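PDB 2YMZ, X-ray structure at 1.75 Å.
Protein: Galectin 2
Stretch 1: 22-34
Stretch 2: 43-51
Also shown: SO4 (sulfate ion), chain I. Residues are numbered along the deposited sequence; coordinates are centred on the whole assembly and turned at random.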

# COMPACT_ATOMS: atom_id res chain seq x y z
N HIS A 22 10.83 3.61 5.76
CA HIS A 22 12.18 4.19 5.82
C HIS A 22 12.19 5.68 5.36
O HIS A 22 11.79 5.99 4.25
CB HIS A 22 13.07 3.37 4.91
CG HIS A 22 14.50 3.84 4.94
ND1 HIS A 22 15.36 3.56 5.98
CD2 HIS A 22 15.18 4.63 4.09
CE1 HIS A 22 16.53 4.16 5.75
NE2 HIS A 22 16.44 4.82 4.61
N ILE A 23 12.74 6.56 6.20
CA ILE A 23 12.87 7.99 5.82
C ILE A 23 14.20 8.09 5.10
O ILE A 23 15.18 7.65 5.63
CB ILE A 23 12.86 8.87 7.07
CG1 ILE A 23 11.46 8.74 7.77
CG2 ILE A 23 13.10 10.36 6.71
CD1 ILE A 23 11.39 9.34 9.18
N SER A 24 14.19 8.68 3.91
CA SER A 24 15.38 8.80 3.05
C SER A 24 16.46 9.57 3.83
O SER A 24 16.18 10.49 4.62
CB SER A 24 15.02 9.54 1.73
OG SER A 24 13.92 8.91 1.03
N GLU A 25 17.72 9.22 3.57
CA GLU A 25 18.85 9.88 4.21
C GLU A 25 18.86 11.37 3.82
O GLU A 25 19.29 12.25 4.60
CB GLU A 25 20.18 9.17 3.77
CG GLU A 25 21.38 9.54 4.62
CD GLU A 25 21.28 9.03 6.06
OE1 GLU A 25 21.24 7.79 6.26
OE2 GLU A 25 21.27 9.87 6.99
N ASP A 26 18.36 11.63 2.62
CA ASP A 26 18.28 12.98 2.05
C ASP A 26 16.89 13.61 2.14
O ASP A 26 16.68 14.66 1.57
CB ASP A 26 18.65 12.94 0.57
CG ASP A 26 20.09 12.58 0.38
OD1 ASP A 26 20.94 13.01 1.21
OD2 ASP A 26 20.40 11.82 -0.56
N ALA A 27 15.95 13.00 2.89
CA ALA A 27 14.61 13.56 2.97
C ALA A 27 14.62 14.97 3.43
O ALA A 27 15.30 15.27 4.41
CB ALA A 27 13.72 12.76 3.96
N GLU A 28 13.74 15.82 2.85
CA GLU A 28 13.45 17.06 3.53
C GLU A 28 12.07 16.98 4.14
O GLU A 28 11.80 17.75 4.98
CB GLU A 28 13.46 18.32 2.63
CG GLU A 28 14.92 18.75 2.34
CD GLU A 28 15.06 20.13 1.69
OE1 GLU A 28 14.08 20.95 1.60
OE2 GLU A 28 16.22 20.42 1.27
N SER A 29 11.18 16.10 3.62
CA SER A 29 9.87 15.99 4.27
C SER A 29 9.17 14.74 3.72
O SER A 29 9.66 14.14 2.78
CB SER A 29 9.00 17.22 3.94
OG SER A 29 8.56 17.15 2.62
N PHE A 30 8.06 14.32 4.34
CA PHE A 30 7.26 13.27 3.70
C PHE A 30 5.82 13.59 4.16
O PHE A 30 5.61 14.39 5.06
CB PHE A 30 7.73 11.85 4.10
CG PHE A 30 7.58 11.52 5.57
CD1 PHE A 30 6.40 10.89 6.07
CD2 PHE A 30 8.67 11.73 6.43
CE1 PHE A 30 6.35 10.50 7.40
CE2 PHE A 30 8.57 11.40 7.75
CZ PHE A 30 7.41 10.79 8.26
N ALA A 31 4.82 12.97 3.50
CA ALA A 31 3.47 13.27 3.94
C ALA A 31 2.61 11.98 3.82
O ALA A 31 2.82 11.17 2.92
CB ALA A 31 2.83 14.34 3.08
N ILE A 32 1.72 11.85 4.75
CA ILE A 32 0.74 10.73 4.75
C ILE A 32 -0.56 11.55 4.58
O ILE A 32 -0.91 12.44 5.43
CB ILE A 32 0.75 10.05 6.11
CG1 ILE A 32 2.03 9.23 6.28
CG2 ILE A 32 -0.44 9.09 6.26
CD1 ILE A 32 2.32 8.75 7.69
N ASN A 33 -1.30 11.24 3.50
CA ASN A 33 -2.54 11.98 3.15
C ASN A 33 -3.76 10.99 3.15
O ASN A 33 -3.71 10.01 2.48
CB ASN A 33 -2.38 12.52 1.77
CG ASN A 33 -1.31 13.65 1.73
OD1 ASN A 33 -1.35 14.50 2.57
ND2 ASN A 33 -0.43 13.63 0.79
N LEU A 34 -4.78 11.34 3.88
CA LEU A 34 -5.96 10.45 4.08
C LEU A 34 -7.19 11.29 3.71
O LEU A 34 -7.35 12.42 4.16
CB LEU A 34 -6.04 10.01 5.50
CG LEU A 34 -4.97 8.92 5.77
CD1 LEU A 34 -4.65 8.91 7.26
CD2 LEU A 34 -5.48 7.53 5.25
N LEU A 43 -6.78 14.54 6.36
CA LEU A 43 -5.56 14.64 7.19
C LEU A 43 -4.39 14.65 6.20
O LEU A 43 -4.17 13.67 5.45
CB LEU A 43 -5.45 13.50 8.21
CG LEU A 43 -4.11 13.46 9.04
CD1 LEU A 43 -3.82 14.79 9.74
CD2 LEU A 43 -4.04 12.29 10.03
N HIS A 44 -3.61 15.73 6.22
CA HIS A 44 -2.32 15.71 5.55
C HIS A 44 -1.32 15.87 6.69
O HIS A 44 -1.35 16.90 7.39
CB HIS A 44 -2.30 16.91 4.56
CG HIS A 44 -0.93 17.41 4.10
ND1 HIS A 44 -0.23 16.84 3.07
CD2 HIS A 44 -0.22 18.52 4.48
CE1 HIS A 44 0.88 17.54 2.85
NE2 HIS A 44 0.87 18.60 3.65
N PHE A 45 -0.56 14.83 6.98
CA PHE A 45 0.36 14.77 8.13
C PHE A 45 1.72 14.87 7.48
O PHE A 45 2.16 13.97 6.73
CB PHE A 45 0.20 13.36 8.76
CG PHE A 45 1.20 13.06 9.84
CD1 PHE A 45 0.98 13.54 11.12
CD2 PHE A 45 2.33 12.28 9.54
CE1 PHE A 45 1.92 13.27 12.13
CE2 PHE A 45 3.26 11.98 10.55
CZ PHE A 45 3.05 12.52 11.81
N ASN A 46 2.44 15.97 7.77
CA ASN A 46 3.59 16.24 6.96
C ASN A 46 4.79 16.70 7.85
O ASN A 46 4.91 17.89 8.20
CB ASN A 46 3.19 17.44 6.06
CG ASN A 46 4.35 18.01 5.21
OD1 ASN A 46 4.27 19.21 4.86
ND2 ASN A 46 5.30 17.23 4.76
N PRO A 47 5.61 15.74 8.30
CA PRO A 47 6.81 16.15 9.03
C PRO A 47 7.78 16.86 8.10
O PRO A 47 8.05 16.40 7.01
CB PRO A 47 7.43 14.80 9.40
CG PRO A 47 6.26 13.82 9.55
CD PRO A 47 5.36 14.29 8.38
N ARG A 48 8.28 18.00 8.55
CA ARG A 48 9.17 18.83 7.72
C ARG A 48 10.50 18.99 8.49
O ARG A 48 10.53 19.55 9.59
CB ARG A 48 8.52 20.18 7.54
CG ARG A 48 7.41 19.98 6.44
CD ARG A 48 7.00 21.24 5.71
NE ARG A 48 8.13 22.06 5.34
CZ ARG A 48 8.69 22.19 4.12
NH1 ARG A 48 8.22 21.51 3.08
NH2 ARG A 48 9.78 23.02 3.99
N PHE A 49 11.55 18.50 7.87
CA PHE A 49 12.85 18.41 8.57
C PHE A 49 13.48 19.81 8.62
O PHE A 49 14.04 20.16 9.64
CB PHE A 49 13.80 17.44 7.88
CG PHE A 49 13.50 16.00 8.24
CD1 PHE A 49 14.09 15.45 9.37
CD2 PHE A 49 12.64 15.26 7.47
CE1 PHE A 49 13.79 14.16 9.74
CE2 PHE A 49 12.34 13.91 7.81
CZ PHE A 49 12.95 13.39 8.95
N ASN A 50 13.21 20.65 7.63
CA ASN A 50 13.96 21.98 7.55
C ASN A 50 13.57 22.83 8.73
O ASN A 50 14.39 23.51 9.34
CB ASN A 50 13.55 22.76 6.27
CG ASN A 50 14.11 22.15 5.01
OD1 ASN A 50 14.91 21.22 5.05
ND2 ASN A 50 13.69 22.69 3.86
N GLU A 51 12.26 22.84 9.05
CA GLU A 51 11.76 23.66 10.12
C GLU A 51 11.56 22.88 11.42
O GLU A 51 11.05 23.44 12.39
CB GLU A 51 10.48 24.39 9.71
CG GLU A 51 10.66 25.22 8.43
CD GLU A 51 10.11 24.50 7.22
OE1 GLU A 51 9.33 23.52 7.40
OE2 GLU A 51 10.49 24.83 6.09
S SO4 I . 17.58 6.28 0.75
O1 SO4 I . 18.38 5.22 0.10
O2 SO4 I . 16.19 5.75 0.90
O3 SO4 I . 17.52 7.49 -0.10
O4 SO4 I . 18.20 6.60 2.06
O HOH W 1 11.36 20.53 5.28

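What fills the apolar centre of the contact? Pro47 CG sits over one face of the Phe30 ring, 3.5 Å from Phe30 CZ, so a C-H group meets the pi cloud. The Phe49 ring turns an edge to Phe30 and also reaches Ile23, whose CG2 lies 3.8 Å from Phe49 CZ. Farther along, Ile32 packs on Phe45 and Leu34 on Leu43, all four side chains on the same face of the sheet.

What holds the backbones in register? Strands 30-34 and 43-48 run antiparallel, and Ile32 N donates to Phe45 O and Phe45 N to Ile32 O, each at 2.9 Å. Leu34 and Leu43 repeat the pattern: Leu34 N to Leu43 O is 2.9 Å, Leu43 N to Leu34 O 3.1 Å. At Phe30, Pro47 has no N-H to offer Phe30 O, and Asn46 ND2 donates to that oxygen at 2.9 Å; Phe30 N makes a weak bond to Pro47 O at 3.4 Å.

How does the polar edge close? On the other sheet face, His44 ND1 donates to Asn33 OD1 across a short 2.6 Å. Beyond the strands, Phe49 N donates a hydrogen bond to Glu28 O at 3.0 Å, extending the backbone pairing past the strand, and the amide Asn50 ND2 donates to the charged carboxylate at Glu28 OE1, 2.9 Å away. A water bridges Glu28 O and Asn50 N.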